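Local coordinates for protein restriction endonuclease r.bpuji (Bacillus pumilus, PDB 2VLA) that probably cleaves DNA as a restriction endonuclease, this piece being its recognition domain, held here on cognate DNA, at residues A[6-11]-A[194-199]; A[159-164]-A[205-210]. All blocks are in the same frame, centred on the assembly; numbering follows the deposited sequence.

Interaction 1 (A[6-11]-A[194-199]); sequences EEQFRC and KKVRHP. With nucleotides of chain B.
Q8 and R10 of the N-terminal arm meet V196 and H198 in the loop leading to helix 203-219. This is a loop-to-loop contact in the helix-turn-helix recognition domain, one end of which reaches the DNA. K194 lies alongside Y162 of helix 157-165, its NZ 5.6 Å from OE2 of E6, too far for a bond. V196 makes the first real touch. Its CG2 packs against OE1 of Q8 at 3.8 Å. That oxygen is already bonded to ND2 of N166, and NE2 of Q8 serves P5 O and Y162 O. The amide is thus gripped at both ends, which fixes its rotation. R197 turns back on its own loop: NH1 donates to V196 O at 2.8 Å, from above the carbonyl plane. H198 closes the walk. Its NE2 approaches CB of R10 obliquely, at 4.1 Å, while ND1 is hydrogen-bonded to OG of S206. The ring also stands edge-to-face with Y205.

R10 carries the contact on to the DNA. With CG anti to the backbone N (chi1 -178°) and the chain extended to NE, the guanidinium reaches the backbone of chain B. NE bonds Y205 O, and the group makes a cation-pi contact with the Y205 ring. A leucine here would probably deprive the phosphate of DC7 of chain B of this positive partner and Y205 O of this donor. The phosphate bond lies in the guanidinium plane: NH1 of R10 donates to OP2 of DC7 of chain B at 2.9 Å, nearly straight at 171°.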
loop_
_atom_site.group_PDB
_atom_site.type_symbol
_atom_site.label_atom_id
_atom_site.label_comp_id
_atom_site.label_asym_id
_atom_site.label_seq_id
_atom_site.Cartn_x
_atom_site.Cartn_y
_atom_site.Cartn_z
ATOM N N GLU A 6 15.631 -16.246 -3.829
ATOM C CA GLU A 6 16.125 -16.680 -2.531
ATOM C C GLU A 6 16.501 -15.487 -1.653
ATOM O O GLU A 6 16.452 -15.578 -0.454
ATOM C CB GLU A 6 17.307 -17.656 -2.677
ATOM C CG GLU A 6 16.857 -19.111 -2.838
ATOM C CD GLU A 6 18.013 -20.117 -2.903
ATOM O OE1 GLU A 6 19.145 -19.779 -2.482
ATOM O OE2 GLU A 6 17.772 -21.257 -3.356
ATOM N N GLU A 7 16.892 -14.369 -2.266
ATOM C CA GLU A 7 17.111 -13.119 -1.521
ATOM C C GLU A 7 15.762 -12.515 -1.108
ATOM O O GLU A 7 15.008 -12.034 -1.930
ATOM C CB GLU A 7 17.902 -12.120 -2.361
ATOM C CG GLU A 7 19.307 -12.570 -2.692
ATOM C CD GLU A 7 20.058 -11.583 -3.603
ATOM O OE1 GLU A 7 19.514 -10.503 -3.921
ATOM O OE2 GLU A 7 21.211 -11.893 -3.989
ATOM N N GLN A 8 15.462 -12.600 0.164
ATOM C CA GLN A 8 14.160 -12.206 0.658
ATOM C C GLN A 8 14.276 -10.967 1.525
ATOM O O GLN A 8 15.299 -10.741 2.159
ATOM C CB GLN A 8 13.540 -13.365 1.476
ATOM C CG GLN A 8 13.127 -14.574 0.645
ATOM C CD GLN A 8 11.773 -14.375 -0.045
ATOM O OE1 GLN A 8 10.748 -14.268 0.611
ATOM N NE2 GLN A 8 11.781 -14.325 -1.387
ATOM N N PHE A 9 13.209 -10.167 1.565
ATOM C CA PHE A 9 13.240 -8.904 2.291
ATOM C C PHE A 9 11.848 -8.508 2.713
ATOM O O PHE A 9 10.987 -8.289 1.877
ATOM C CB PHE A 9 13.869 -7.802 1.403
ATOM C CG PHE A 9 13.997 -6.449 2.092
ATOM C CD1 PHE A 9 12.944 -5.560 2.096
ATOM C CD2 PHE A 9 15.169 -6.088 2.725
ATOM C CE1 PHE A 9 13.052 -4.334 2.727
ATOM C CE2 PHE A 9 15.289 -4.866 3.348
ATOM C CZ PHE A 9 14.223 -3.991 3.357
ATOM N N ARG A 10 11.620 -8.465 4.027
ATOM C CA ARG A 10 10.325 -8.075 4.563
ATOM C C ARG A 10 10.126 -6.582 4.392
ATOM O O ARG A 10 10.922 -5.774 4.889
ATOM C CB ARG A 10 10.228 -8.479 6.039
ATOM C CG ARG A 10 8.883 -8.152 6.679
ATOM C CD ARG A 10 8.758 -8.717 8.063
ATOM N NE ARG A 10 7.422 -8.521 8.599
ATOM C CZ ARG A 10 7.042 -7.520 9.391
ATOM N NH1 ARG A 10 7.882 -6.583 9.754
ATOM N NH2 ARG A 10 5.792 -7.475 9.854
ATOM N N CYS A 11 9.069 -6.223 3.679
ATOM C CA CYS A 11 8.822 -4.858 3.292
ATOM C C CYS A 11 7.350 -4.523 3.561
ATOM O O CYS A 11 6.479 -4.833 2.767
ATOM C CB CYS A 11 9.197 -4.642 1.788
ATOM S SG CYS A 11 9.155 -2.978 1.221
ATOM N N LYS A 194 6.652 -22.573 -2.686
ATOM C CA LYS A 194 7.292 -21.648 -1.764
ATOM C C LYS A 194 6.276 -20.852 -0.952
ATOM O O LYS A 194 5.192 -20.530 -1.432
ATOM C CB LYS A 194 8.205 -20.673 -2.541
ATOM C CG LYS A 194 9.418 -21.329 -3.176
ATOM C CD LYS A 194 10.487 -21.660 -2.140
ATOM C CE LYS A 194 11.788 -22.116 -2.798
ATOM N NZ LYS A 194 12.627 -22.911 -1.864
ATOM N N LYS A 195 6.656 -20.526 0.278
ATOM C CA LYS A 195 5.878 -19.636 1.128
ATOM C C LYS A 195 6.814 -18.704 1.877
ATOM O O LYS A 195 8.021 -18.948 1.947
ATOM C CB LYS A 195 5.043 -20.441 2.125
ATOM C CG LYS A 195 3.953 -21.271 1.477
ATOM C CD LYS A 195 3.038 -21.893 2.506
ATOM C CE LYS A 195 1.993 -22.781 1.848
ATOM N NZ LYS A 195 1.141 -23.485 2.849
ATOM N N VAL A 196 6.268 -17.619 2.409
ATOM C CA VAL A 196 7.054 -16.694 3.220
ATOM C C VAL A 196 6.750 -16.924 4.702
ATOM O O VAL A 196 5.644 -16.713 5.141
ATOM C CB VAL A 196 6.706 -15.236 2.861
ATOM C CG1 VAL A 196 7.425 -14.280 3.791
ATOM C CG2 VAL A 196 7.042 -14.954 1.375
ATOM N N ARG A 197 7.787 -17.295 5.454
ATOM C CA ARG A 197 7.691 -17.485 6.887
ATOM C C ARG A 197 9.009 -16.981 7.503
ATOM O O ARG A 197 10.015 -16.829 6.800
ATOM C CB ARG A 197 7.473 -18.974 7.228
ATOM C CG ARG A 197 6.138 -19.574 6.705
ATOM C CD ARG A 197 4.923 -18.962 7.403
ATOM N NE ARG A 197 3.665 -19.606 7.005
ATOM C CZ ARG A 197 2.910 -19.228 5.974
ATOM N NH1 ARG A 197 3.303 -18.231 5.181
ATOM N NH2 ARG A 197 1.783 -19.878 5.699
ATOM N N HIS A 198 8.987 -16.722 8.797
ATOM C CA HIS A 198 10.126 -16.171 9.514
ATOM C C HIS A 198 10.320 -16.965 10.801
ATOM O O HIS A 198 9.348 -17.419 11.395
ATOM C CB HIS A 198 9.874 -14.692 9.847
ATOM C CG HIS A 198 9.766 -13.816 8.640
ATOM N ND1 HIS A 198 8.575 -13.606 7.985
ATOM C CD2 HIS A 198 10.710 -13.149 7.933
ATOM C CE1 HIS A 198 8.784 -12.813 6.950
ATOM N NE2 HIS A 198 10.073 -12.534 6.891
ATOM N N PRO A 199 11.584 -17.179 11.206
ATOM C CA PRO A 199 11.868 -18.095 12.301
ATOM C C PRO A 199 11.229 -17.629 13.590
ATOM O O PRO A 199 11.472 -16.512 14.026
ATOM C CB PRO A 199 13.393 -18.066 12.427
ATOM C CG PRO A 199 13.900 -17.310 11.284
ATOM C CD PRO A 199 12.802 -16.601 10.614
ATOM P P DC B 7 7.755 -4.272 12.931
ATOM O OP1 DC B 7 9.138 -4.686 13.222
ATOM O OP2 DC B 7 7.276 -4.350 11.539
ATOM O "O5'" DC B 7 6.701 -5.082 13.825
ATOM C "C5'" DC B 7 6.926 -5.238 15.222
ATOM C "C4'" DC B 7 5.737 -5.922 15.883
ATOM O "O4'" DC B 7 4.584 -5.027 15.874
ATOM C "C3'" DC B 7 5.240 -7.195 15.187
ATOM O "O3'" DC B 7 4.921 -8.156 16.172
ATOM C "C2'" DC B 7 3.952 -6.762 14.510
ATOM C "C1'" DC B 7 3.437 -5.789 15.526
ATOM N N1 DC B 7 2.392 -4.834 15.115
ATOM C C2 DC B 7 1.435 -4.460 16.051
ATOM O O2 DC B 7 1.450 -5.007 17.162
ATOM N N3 DC B 7 0.494 -3.555 15.713
ATOM C C4 DC B 7 0.555 -2.970 14.511
ATOM N N4 DC B 7 -0.364 -2.068 14.195
ATOM C C5 DC B 7 1.533 -3.334 13.550
ATOM C C6 DC B 7 2.419 -4.260 13.884
#

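Interaction 2 (A[159-164]-A[205-210]); sequences DIAYYV and YSMQHI. With nucleotides of chain C; nucleotides of chain B.
A161 meets M207 and I210 without any ring between them; the flat groups lie around this small apolar centre. On helix 157-165 the face of the Y163 ring has CD2 of Y162 over its centre, 3.7 Å above the plane, and CA of D159 sits at its edge. On helix 203-219 the H209 ring has Y205 O at its edge, in plane. The Y205 ring makes a cation-pi contact with K201, and its CD1 lies 3.6 Å from OP2 of DG8 of chain B.

The helices themselves meet through A161. Its CB points at the other helix and takes SD of M207 at 3.5 Å. CG of M207 lies beside the backbone N (chi1 -78°), and the bend at chi2 (-66°) brings the sulfur to the alanine methyl; the further bend at chi3 keeps CE near the same CB. CG2 of I210 comes to this CB at 3.8 Å, and CD1 of I210 is nearly as near. One methyl is therefore shared by two larger side chains. The small alanine is consistent with the close approach here, where the CA atoms of A161 and I210 are 6.3 Å apart. D159 forms a salt bridge with R188 and Y163 OH bonds D187, which tie helix 157-165 to helix 177-189.

Q208 extends to the DNA instead. Its amide forms a paired contact with one adenine: OE1 accepts from N6 of DA4 of chain C at 2.9 Å, and NE2 donates to N7 of the same base at 3.0 Å. NE2 also bonds E212, which helps fix the amide's rotation. NE2 passes C6 of DC3 of chain C at 3.4 Å. This bidentate reading of the major-groove edge of adenine is the classic glutamine-adenine contact, consistent with helix 203-219 acting as the recognition helix of a helix-turn-helix.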
loop_
_atom_site.group_PDB
_atom_site.type_symbol
_atom_site.label_atom_id
_atom_site.label_comp_id
_atom_site.label_asym_id
_atom_site.label_seq_id
_atom_site.Cartn_x
_atom_site.Cartn_y
_atom_site.Cartn_z
ATOM N N ASP A 159 2.579 -17.467 -3.991
ATOM C CA ASP A 159 3.460 -17.168 -5.135
ATOM C C ASP A 159 3.768 -15.677 -5.172
ATOM O O ASP A 159 4.928 -15.278 -5.297
ATOM C CB ASP A 159 2.790 -17.549 -6.443
ATOM C CG ASP A 159 2.671 -19.047 -6.644
ATOM O OD1 ASP A 159 3.540 -19.802 -6.141
ATOM O OD2 ASP A 159 1.739 -19.466 -7.399
ATOM N N ILE A 160 2.738 -14.854 -5.039
ATOM C CA ILE A 160 2.932 -13.414 -5.088
ATOM C C ILE A 160 3.739 -12.929 -3.873
ATOM O O ILE A 160 4.547 -12.000 -3.976
ATOM C CB ILE A 160 1.595 -12.676 -5.179
ATOM C CG1 ILE A 160 0.854 -13.078 -6.461
ATOM C CG2 ILE A 160 1.808 -11.175 -5.147
ATOM C CD1 ILE A 160 -0.606 -12.600 -6.500
ATOM N N ALA A 161 3.568 -13.596 -2.736
ATOM C CA ALA A 161 4.331 -13.274 -1.555
ATOM C C ALA A 161 5.818 -13.544 -1.748
ATOM O O ALA A 161 6.637 -12.676 -1.499
ATOM C CB ALA A 161 3.794 -14.073 -0.329
ATOM N N TYR A 162 6.163 -14.770 -2.129
ATOM C CA TYR A 162 7.566 -15.195 -2.137
ATOM C C TYR A 162 8.303 -14.615 -3.317
ATOM O O TYR A 162 9.437 -14.165 -3.185
ATOM C CB TYR A 162 7.655 -16.720 -2.197
ATOM C CG TYR A 162 9.074 -17.246 -2.160
ATOM C CD1 TYR A 162 9.755 -17.372 -0.961
ATOM C CD2 TYR A 162 9.755 -17.544 -3.342
ATOM C CE1 TYR A 162 11.067 -17.806 -0.929
ATOM C CE2 TYR A 162 11.073 -17.986 -3.324
ATOM C CZ TYR A 162 11.724 -18.116 -2.114
ATOM O OH TYR A 162 13.031 -18.570 -2.087
ATOM N N TYR A 163 7.671 -14.679 -4.475
ATOM C CA TYR A 163 8.376 -14.332 -5.716
ATOM C C TYR A 163 8.343 -12.841 -6.035
ATOM O O TYR A 163 9.181 -12.356 -6.814
ATOM C CB TYR A 163 7.832 -15.134 -6.892
ATOM C CG TYR A 163 8.090 -16.626 -6.818
ATOM C CD1 TYR A 163 9.291 -17.164 -7.241
ATOM C CD2 TYR A 163 7.117 -17.497 -6.338
ATOM C CE1 TYR A 163 9.530 -18.527 -7.195
ATOM C CE2 TYR A 163 7.349 -18.858 -6.275
ATOM C CZ TYR A 163 8.547 -19.367 -6.729
ATOM O OH TYR A 163 8.752 -20.729 -6.665
ATOM N N VAL A 164 7.399 -12.105 -5.456
ATOM C CA VAL A 164 7.209 -10.683 -5.770
ATOM C C VAL A 164 7.334 -9.788 -4.537
ATOM O O VAL A 164 8.345 -9.099 -4.377
ATOM C CB VAL A 164 5.868 -10.442 -6.480
ATOM C CG1 VAL A 164 5.643 -8.956 -6.766
ATOM C CG2 VAL A 164 5.776 -11.283 -7.735
ATOM N N TYR A 205 3.021 -11.810 11.012
ATOM C CA TYR A 205 4.273 -11.087 10.824
ATOM C C TYR A 205 4.726 -11.239 9.398
ATOM O O TYR A 205 5.121 -10.255 8.759
ATOM C CB TYR A 205 5.323 -11.638 11.772
ATOM C CG TYR A 205 6.635 -10.909 11.701
ATOM C CD1 TYR A 205 6.807 -9.693 12.347
ATOM C CD2 TYR A 205 7.700 -11.423 10.979
ATOM C CE1 TYR A 205 7.998 -9.012 12.287
ATOM C CE2 TYR A 205 8.917 -10.727 10.895
ATOM C CZ TYR A 205 9.047 -9.516 11.563
ATOM O OH TYR A 205 10.222 -8.797 11.505
ATOM N N SER A 206 4.623 -12.443 8.876
ATOM C CA SER A 206 5.125 -12.768 7.573
ATOM C C SER A 206 4.223 -12.323 6.435
ATOM O O SER A 206 4.717 -11.965 5.344
ATOM C CB SER A 206 5.327 -14.274 7.463
ATOM O OG SER A 206 6.194 -14.742 8.453
ATOM N N MET A 207 2.911 -12.361 6.656
ATOM C CA MET A 207 1.966 -12.310 5.560
ATOM C C MET A 207 0.896 -11.212 5.637
ATOM O O MET A 207 0.313 -10.870 4.609
ATOM C CB MET A 207 1.287 -13.665 5.378
ATOM C CG MET A 207 2.147 -14.696 4.654
ATOM S SD MET A 207 2.476 -14.264 2.951
ATOM C CE MET A 207 0.819 -14.406 2.261
ATOM N N GLN A 208 0.678 -10.597 6.786
ATOM C CA GLN A 208 -0.492 -9.752 6.875
ATOM C C GLN A 208 -0.357 -8.556 5.910
ATOM O O GLN A 208 -1.306 -8.163 5.269
ATOM C CB GLN A 208 -0.766 -9.270 8.301
ATOM C CG GLN A 208 -2.034 -8.422 8.368
ATOM C CD GLN A 208 -2.544 -8.176 9.755
ATOM O OE1 GLN A 208 -2.022 -8.724 10.728
ATOM N NE2 GLN A 208 -3.578 -7.350 9.857
ATOM N N HIS A 209 0.845 -7.995 5.818
ATOM C CA HIS A 209 1.065 -6.829 4.940
ATOM C C HIS A 209 1.029 -7.207 3.447
ATOM O O HIS A 209 0.752 -6.362 2.599
ATOM C CB HIS A 209 2.404 -6.120 5.258
ATOM C CG HIS A 209 3.582 -7.019 5.189
ATOM N ND1 HIS A 209 3.859 -7.941 6.169
ATOM C CD2 HIS A 209 4.552 -7.157 4.247
ATOM C CE1 HIS A 209 4.924 -8.632 5.822
ATOM N NE2 HIS A 209 5.385 -8.146 4.674
ATOM N N ILE A 210 1.290 -8.463 3.150
ATOM C CA ILE A 210 1.204 -8.964 1.820
ATOM C C ILE A 210 -0.236 -9.200 1.418
ATOM O O ILE A 210 -0.693 -8.729 0.382
ATOM C CB ILE A 210 2.085 -10.211 1.645
ATOM C CG1 ILE A 210 3.550 -9.825 1.875
ATOM C CG2 ILE A 210 1.855 -10.852 0.315
ATOM C CD1 ILE A 210 4.554 -10.967 1.831
ATOM P P DC C 3 -9.013 -9.754 5.994
ATOM O OP1 DC C 3 -10.272 -9.284 5.371
ATOM O OP2 DC C 3 -7.740 -9.699 5.277
ATOM O "O5'" DC C 3 -8.783 -8.958 7.360
ATOM C "C5'" DC C 3 -9.856 -8.792 8.276
ATOM C "C4'" DC C 3 -9.351 -8.259 9.590
ATOM O "O4'" DC C 3 -8.593 -9.273 10.275
ATOM C "C3'" DC C 3 -8.389 -7.085 9.445
ATOM O "O3'" DC C 3 -8.637 -6.057 10.385
ATOM C "C2'" DC C 3 -7.028 -7.720 9.720
ATOM C "C1'" DC C 3 -7.452 -8.653 10.822
ATOM N N1 DC C 3 -6.489 -9.658 11.203
ATOM C C2 DC C 3 -6.417 -10.091 12.543
ATOM O O2 DC C 3 -7.241 -9.660 13.399
ATOM N N3 DC C 3 -5.482 -11.007 12.859
ATOM C C4 DC C 3 -4.646 -11.474 11.938
ATOM N N4 DC C 3 -3.754 -12.382 12.303
ATOM C C5 DC C 3 -4.699 -11.021 10.598
ATOM C C6 DC C 3 -5.594 -10.100 10.287
ATOM P P DA C 4 -9.503 -4.749 10.068
ATOM O OP1 DA C 4 -10.835 -5.153 9.790
ATOM O OP2 DA C 4 -8.711 -3.948 9.101
ATOM O "O5'" DA C 4 -9.383 -4.136 11.486
ATOM C "C5'" DA C 4 -10.277 -4.627 12.521
ATOM C "C4'" DA C 4 -9.588 -4.543 13.858
ATOM O "O4'" DA C 4 -8.568 -5.563 13.984
ATOM C "C3'" DA C 4 -8.869 -3.210 14.134
ATOM O "O3'" DA C 4 -9.028 -2.898 15.506
ATOM C "C2'" DA C 4 -7.425 -3.560 13.830
ATOM C "C1'" DA C 4 -7.339 -4.965 14.391
ATOM N N9 DA C 4 -6.247 -5.765 13.903
ATOM C C8 DA C 4 -5.674 -5.741 12.646
ATOM N N7 DA C 4 -4.721 -6.620 12.491
ATOM C C5 DA C 4 -4.636 -7.282 13.708
ATOM C C6 DA C 4 -3.822 -8.302 14.180
ATOM N N6 DA C 4 -2.879 -8.942 13.494
ATOM N N1 DA C 4 -4.044 -8.723 15.465
ATOM C C2 DA C 4 -4.998 -8.101 16.205
ATOM N N3 DA C 4 -5.829 -7.151 15.867
ATOM C C4 DA C 4 -5.582 -6.755 14.577
ATOM P P DG B 8 5.472 -9.655 16.161
ATOM O OP1 DG B 8 6.933 -9.618 16.097
ATOM O OP2 DG B 8 4.760 -10.448 15.149
ATOM O "O5'" DG B 8 4.956 -10.168 17.576
ATOM C "C5'" DG B 8 5.416 -9.509 18.757
ATOM C "C4'" DG B 8 4.408 -9.635 19.874
ATOM O "O4'" DG B 8 3.225 -8.856 19.558
ATOM C "C3'" DG B 8 3.897 -11.037 20.139
ATOM O "O3'" DG B 8 3.672 -11.211 21.564
ATOM C "C2'" DG B 8 2.603 -11.120 19.297
ATOM C "C1'" DG B 8 2.072 -9.702 19.390
ATOM N N9 DG B 8 1.374 -9.155 18.231
ATOM C C8 DG B 8 1.789 -9.181 16.915
ATOM N N7 DG B 8 0.998 -8.531 16.115
ATOM C C5 DG B 8 0.021 -8.006 16.965
ATOM C C6 DG B 8 -1.056 -7.154 16.686
ATOM O O6 DG B 8 -1.429 -6.694 15.617
ATOM N N1 DG B 8 -1.813 -6.852 17.847
ATOM C C2 DG B 8 -1.504 -7.268 19.120
ATOM N N2 DG B 8 -2.356 -6.863 20.118
ATOM N N3 DG B 8 -0.467 -8.050 19.397
ATOM C C4 DG B 8 0.251 -8.362 18.279
#

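Overall arrangement
From the N terminus, 6-11 comes first, in the arm before helix 22-36. Interaction 1 closes a long loop of 182 residues by bringing this arm to 194-199, between helices 177-189 and 203-219. Interaction 2 closes a shorter loop of 40 residues, from helix 157-165 to helix 203-219. The two cross: their segments alternate along the chain. Their centres are 8 Å apart and they touch directly. Besides the side-chain bonds between them, C11 O packs against H209 CD2 and V196 O against S206 CB. Together they tie the arm, the loop and both helices into one unit on the DNA, with a phosphate contact from the arm and a base contact from helix 203-219.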